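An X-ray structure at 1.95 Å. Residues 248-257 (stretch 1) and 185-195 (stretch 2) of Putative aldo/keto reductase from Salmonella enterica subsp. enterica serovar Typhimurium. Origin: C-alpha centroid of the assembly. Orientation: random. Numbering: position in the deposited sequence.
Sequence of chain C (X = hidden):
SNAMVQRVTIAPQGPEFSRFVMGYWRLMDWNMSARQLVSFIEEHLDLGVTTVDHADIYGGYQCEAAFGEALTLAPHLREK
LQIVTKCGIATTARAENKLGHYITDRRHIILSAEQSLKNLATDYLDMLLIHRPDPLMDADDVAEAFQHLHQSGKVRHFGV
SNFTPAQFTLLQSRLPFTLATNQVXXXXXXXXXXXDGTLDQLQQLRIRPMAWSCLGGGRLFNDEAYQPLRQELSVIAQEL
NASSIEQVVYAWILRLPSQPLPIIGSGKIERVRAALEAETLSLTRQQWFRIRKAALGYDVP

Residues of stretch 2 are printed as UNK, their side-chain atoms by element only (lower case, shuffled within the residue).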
# COMPACT_ATOMS: atom_id res chain seq x y z
N VAL C 248 -9.53 -29.48 -10.34
CA VAL C 248 -8.88 -29.19 -9.07
C VAL C 248 -9.26 -27.79 -8.59
O VAL C 248 -9.65 -27.61 -7.44
CB VAL C 248 -7.35 -29.33 -9.18
CG1 VAL C 248 -6.67 -29.02 -7.84
CG2 VAL C 248 -6.98 -30.74 -9.66
N VAL C 249 -9.18 -26.80 -9.48
CA VAL C 249 -9.54 -25.43 -9.13
C VAL C 249 -11.01 -25.33 -8.69
O VAL C 249 -11.31 -24.70 -7.69
CB VAL C 249 -9.31 -24.47 -10.31
CG1 VAL C 249 -9.85 -23.07 -9.98
CG2 VAL C 249 -7.82 -24.42 -10.66
N TYR C 250 -11.93 -25.94 -9.44
CA TYR C 250 -13.34 -25.92 -9.05
C TYR C 250 -13.55 -26.58 -7.68
O TYR C 250 -14.33 -26.09 -6.85
CB TYR C 250 -14.21 -26.61 -10.11
CG TYR C 250 -14.41 -25.79 -11.38
CD1 TYR C 250 -14.76 -24.44 -11.31
CD2 TYR C 250 -14.24 -26.36 -12.63
CE1 TYR C 250 -14.94 -23.69 -12.48
CE2 TYR C 250 -14.40 -25.62 -13.80
CZ TYR C 250 -14.75 -24.29 -13.72
OH TYR C 250 -14.92 -23.57 -14.88
N ALA C 251 -12.85 -27.68 -7.44
CA ALA C 251 -12.94 -28.41 -6.17
C ALA C 251 -12.45 -27.52 -5.04
O ALA C 251 -13.02 -27.52 -3.94
CB ALA C 251 -12.14 -29.71 -6.24
N TRP C 252 -11.42 -26.73 -5.33
CA TRP C 252 -10.83 -25.80 -4.37
C TRP C 252 -11.83 -24.73 -3.93
O TRP C 252 -11.90 -24.37 -2.75
CB TRP C 252 -9.59 -25.15 -4.99
CG TRP C 252 -8.79 -24.27 -4.07
CD1 TRP C 252 -7.73 -24.64 -3.31
CD2 TRP C 252 -8.99 -22.86 -3.84
NE1 TRP C 252 -7.25 -23.56 -2.60
CE2 TRP C 252 -8.01 -22.45 -2.92
CE3 TRP C 252 -9.91 -21.92 -4.32
CZ2 TRP C 252 -7.90 -21.14 -2.46
CZ3 TRP C 252 -9.81 -20.60 -3.86
CH2 TRP C 252 -8.81 -20.23 -2.94
N ILE C 253 -12.58 -24.23 -4.90
CA ILE C 253 -13.62 -23.23 -4.67
C ILE C 253 -14.80 -23.82 -3.89
O ILE C 253 -15.31 -23.21 -2.95
CB ILE C 253 -14.11 -22.65 -6.01
CG1 ILE C 253 -13.03 -21.77 -6.64
CG2 ILE C 253 -15.41 -21.86 -5.83
CD1 ILE C 253 -13.39 -21.28 -8.03
N LEU C 254 -15.24 -25.01 -4.31
CA LEU C 254 -16.34 -25.70 -3.64
C LEU C 254 -16.06 -26.00 -2.17
O LEU C 254 -16.99 -26.13 -1.38
CB LEU C 254 -16.66 -27.02 -4.35
CG LEU C 254 -17.26 -26.99 -5.76
CD1 LEU C 254 -17.50 -28.42 -6.23
CD2 LEU C 254 -18.55 -26.19 -5.79
N ARG C 255 -14.78 -26.13 -1.83
CA ARG C 255 -14.36 -26.49 -0.47
C ARG C 255 -14.63 -25.35 0.52
O ARG C 255 -14.72 -25.57 1.73
CB ARG C 255 -12.87 -26.87 -0.48
CG ARG C 255 -12.29 -27.30 0.88
CD ARG C 255 -13.06 -28.46 1.48
NE ARG C 255 -12.57 -28.83 2.81
CZ ARG C 255 -12.92 -28.22 3.93
NH1 ARG C 255 -12.43 -28.63 5.10
NH2 ARG C 255 -13.77 -27.19 3.90
N LEU C 256 -14.77 -24.12 0.01
CA LEU C 256 -15.03 -22.96 0.87
C LEU C 256 -16.33 -23.12 1.65
O LEU C 256 -17.34 -23.56 1.11
CB LEU C 256 -15.08 -21.68 0.03
CG LEU C 256 -13.77 -21.26 -0.65
CD1 LEU C 256 -13.96 -19.98 -1.45
CD2 LEU C 256 -12.67 -21.08 0.39
N PRO C 257 -16.31 -22.74 2.94
CA PRO C 257 -17.49 -22.91 3.80
C PRO C 257 -18.65 -21.93 3.50
O PRO C 257 -19.73 -22.11 4.06
CB PRO C 257 -16.93 -22.69 5.21
CG PRO C 257 -15.73 -21.83 5.00
CD PRO C 257 -15.14 -22.23 3.69
N UNK C 185 -16.02 -12.51 -7.02
CA UNK C 185 -14.87 -13.14 -7.66
C UNK C 185 -14.09 -14.02 -6.68
O UNK C 185 -13.66 -13.54 -5.63
c UNK C 185 -13.93 -12.10 -8.27
o UNK C 185 -10.86 -12.19 -10.35
c UNK C 185 -11.85 -11.76 -9.71
c UNK C 185 -12.73 -12.75 -8.98
o UNK C 185 -12.13 -10.54 -9.63
N UNK C 186 -13.93 -15.30 -7.03
CA UNK C 186 -13.21 -16.25 -6.18
C UNK C 186 -12.37 -17.23 -7.01
O UNK C 186 -12.90 -17.93 -7.86
c UNK C 186 -16.30 -17.04 -3.91
c UNK C 186 -14.16 -17.11 -5.31
c UNK C 186 -15.23 -16.25 -4.63
c UNK C 186 -13.35 -17.92 -4.30
N UNK C 187 -11.07 -17.27 -6.73
CA UNK C 187 -10.18 -18.23 -7.36
C UNK C 187 -8.88 -18.28 -6.56
O UNK C 187 -8.65 -17.43 -5.71
o UNK C 187 -8.93 -16.80 -8.87
c UNK C 187 -9.90 -17.83 -8.81
N UNK C 188 -8.03 -19.29 -6.83
CA UNK C 188 -6.72 -19.27 -6.18
C UNK C 188 -5.92 -18.03 -6.59
O UNK C 188 -5.02 -17.59 -5.87
c UNK C 188 -6.05 -20.56 -6.68
c UNK C 188 -8.27 -20.55 -7.56
c UNK C 188 -7.18 -21.46 -7.06
N UNK C 189 -6.27 -17.47 -7.75
CA UNK C 189 -5.60 -16.30 -8.33
C UNK C 189 -6.10 -14.99 -7.71
O UNK C 189 -5.42 -13.97 -7.76
c UNK C 189 -5.36 -17.58 -10.48
c UNK C 189 -5.07 -15.12 -10.51
c UNK C 189 -5.81 -16.27 -9.87
N UNK C 190 -7.30 -15.03 -7.14
CA UNK C 190 -7.90 -13.84 -6.55
C UNK C 190 -8.58 -14.22 -5.24
O UNK C 190 -9.73 -14.66 -5.26
c UNK C 190 -10.66 -11.62 -6.40
c UNK C 190 -8.91 -13.20 -7.51
n UNK C 190 -8.78 -10.72 -7.06
c UNK C 190 -9.51 -9.75 -6.53
n UNK C 190 -10.66 -10.27 -6.13
c UNK C 190 -9.47 -11.90 -7.00
N UNK C 191 -7.87 -14.05 -4.13
CA UNK C 191 -8.33 -14.55 -2.83
C UNK C 191 -8.70 -13.53 -1.73
O UNK C 191 -8.92 -13.95 -0.59
o UNK C 191 -5.94 -17.81 -1.16
c UNK C 191 -7.25 -15.48 -2.23
c UNK C 191 -6.81 -16.67 -3.10
c UNK C 191 -5.83 -17.60 -2.37
n UNK C 191 -4.85 -18.13 -3.10
N UNK C 192 -8.80 -12.21 -2.04
CA UNK C 192 -8.99 -11.35 -0.87
C UNK C 192 -10.33 -11.55 -0.16
O UNK C 192 -10.42 -11.29 1.04
c UNK C 192 -8.90 -9.94 -1.45
c UNK C 192 -8.82 -11.43 -3.30
c UNK C 192 -9.32 -10.07 -2.87
N UNK C 193 -11.35 -12.03 -0.86
CA UNK C 193 -12.67 -12.13 -0.25
C UNK C 193 -12.73 -13.25 0.81
O UNK C 193 -13.68 -13.33 1.60
c UNK C 193 -13.99 -9.84 -1.59
c UNK C 193 -13.74 -12.36 -1.32
c UNK C 193 -14.98 -11.41 -3.28
c UNK C 193 -13.84 -11.19 -2.31
N UNK C 194 -11.71 -14.10 0.82
CA UNK C 194 -11.63 -15.18 1.79
C UNK C 194 -11.50 -14.65 3.21
O UNK C 194 -11.98 -15.26 4.16
c UNK C 194 -10.44 -16.09 1.48
c UNK C 194 -10.68 -17.25 0.50
c UNK C 194 -9.46 -18.14 0.46
c UNK C 194 -11.03 -16.73 -0.89
N UNK C 195 -10.85 -13.50 3.33
CA UNK C 195 -10.52 -12.97 4.65
C UNK C 195 -11.00 -11.53 4.88
O UNK C 195 -10.84 -11.01 5.99
c UNK C 195 -6.93 -14.49 4.96
c UNK C 195 -9.01 -13.07 4.87
c UNK C 195 -9.07 -15.41 5.84
c UNK C 195 -8.44 -14.49 4.80

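Position 185 carries three carbons in a row, the third bearing two oxygens. None of them reaches stretch 1. That is a carboxylate on a two-carbon spacer, so the residue is Glu 185. Its side chain is extended.

Position 186 has four carbons. The chain forks at the first, and one arm is two carbons long. They reach Leu 256 and the edge of the Trp 252 ring, and the backbone meets Ile 253. This is Ile 186. Its CA-to-CB bond points toward stretch 1. Its CG2 lies 3.6 Å from CD1 of Leu 256 and sits at the edge of the Trp 252 ring, near its plane. The backbone O of Ile 186 is 3.4 Å from CD1 of Ile 253. That methyl cannot donate a hydrogen bond, and the carbonyl is buried with no partner in the model.

Position 187 has one carbon and then one oxygen. Its backbone, not these atoms, touches Trp 252 and Ile 253. It is Ser 187. Its CA-to-CB bond points away from stretch 1, and its C is 3.7 Å from CZ3 of Trp 252. The hydroxyl turns back on its own loop. OG accepts weak hydrogen bonds from N of position 189 and N of position 190, each 3.0 Å long.

Position 188 has three carbons that close a ring onto the backbone N. The ring touches Trp 252 and Val 249. Only proline closes such a ring, so it is Pro 188. Its CG lies over one face of Trp 252, 4.1 Å from the centroid of the six-membered ring and 18° off the normal. This is a CH-pi contact. Its CD also packs against CG1 of Val 249 at 3.8 Å.

Position 189 has one carbon carrying two more, with no contact to stretch 1. It is Val 189.

Position 190 has one carbon followed by a five-membered ring of three carbons and two nitrogens. It also stays clear of stretch 1. This imidazole identifies His 190. Its backbone N and O pair with O and N of Ser 187 and close the turn.

Position 191 has three carbons, the third carrying one oxygen and one nitrogen. This end approaches Trp 252. The amide makes it Gln 191. Its CD is 4.0 Å from CH2 of Trp 252. NE2 donates a hydrogen bond to O of Pro 188 at 2.8 Å, which ties the side chain back to the loop.

Position 192 again has three carbons closing onto N, exposed and out of reach. It is Pro 192.

Position 193 has four carbons, forked at the second, also out of reach. It is Leu 193.

Position 194 has the same four-carbon pattern and touches Trp 252 and Leu 256. It is Leu 194. Its CD2 is 4.0 Å from CH2 of Trp 252, and its CG is 4.3 Å from CD2 of Leu 256.

Position 195 repeats the pattern without contact. It is Leu 195.

The contact is mainly apolar, with no hydrogen bonds between the stretches. Trp 252 has the largest covered area. Val 249 and Ile 253 add contacts from the same helix, and Leu 256 joins them. Pro 188 lies over the indole, and hydrogen bonds within stretch 2 close its turn.

Stretch 2, residues 185-195: EISPVHQPLLL
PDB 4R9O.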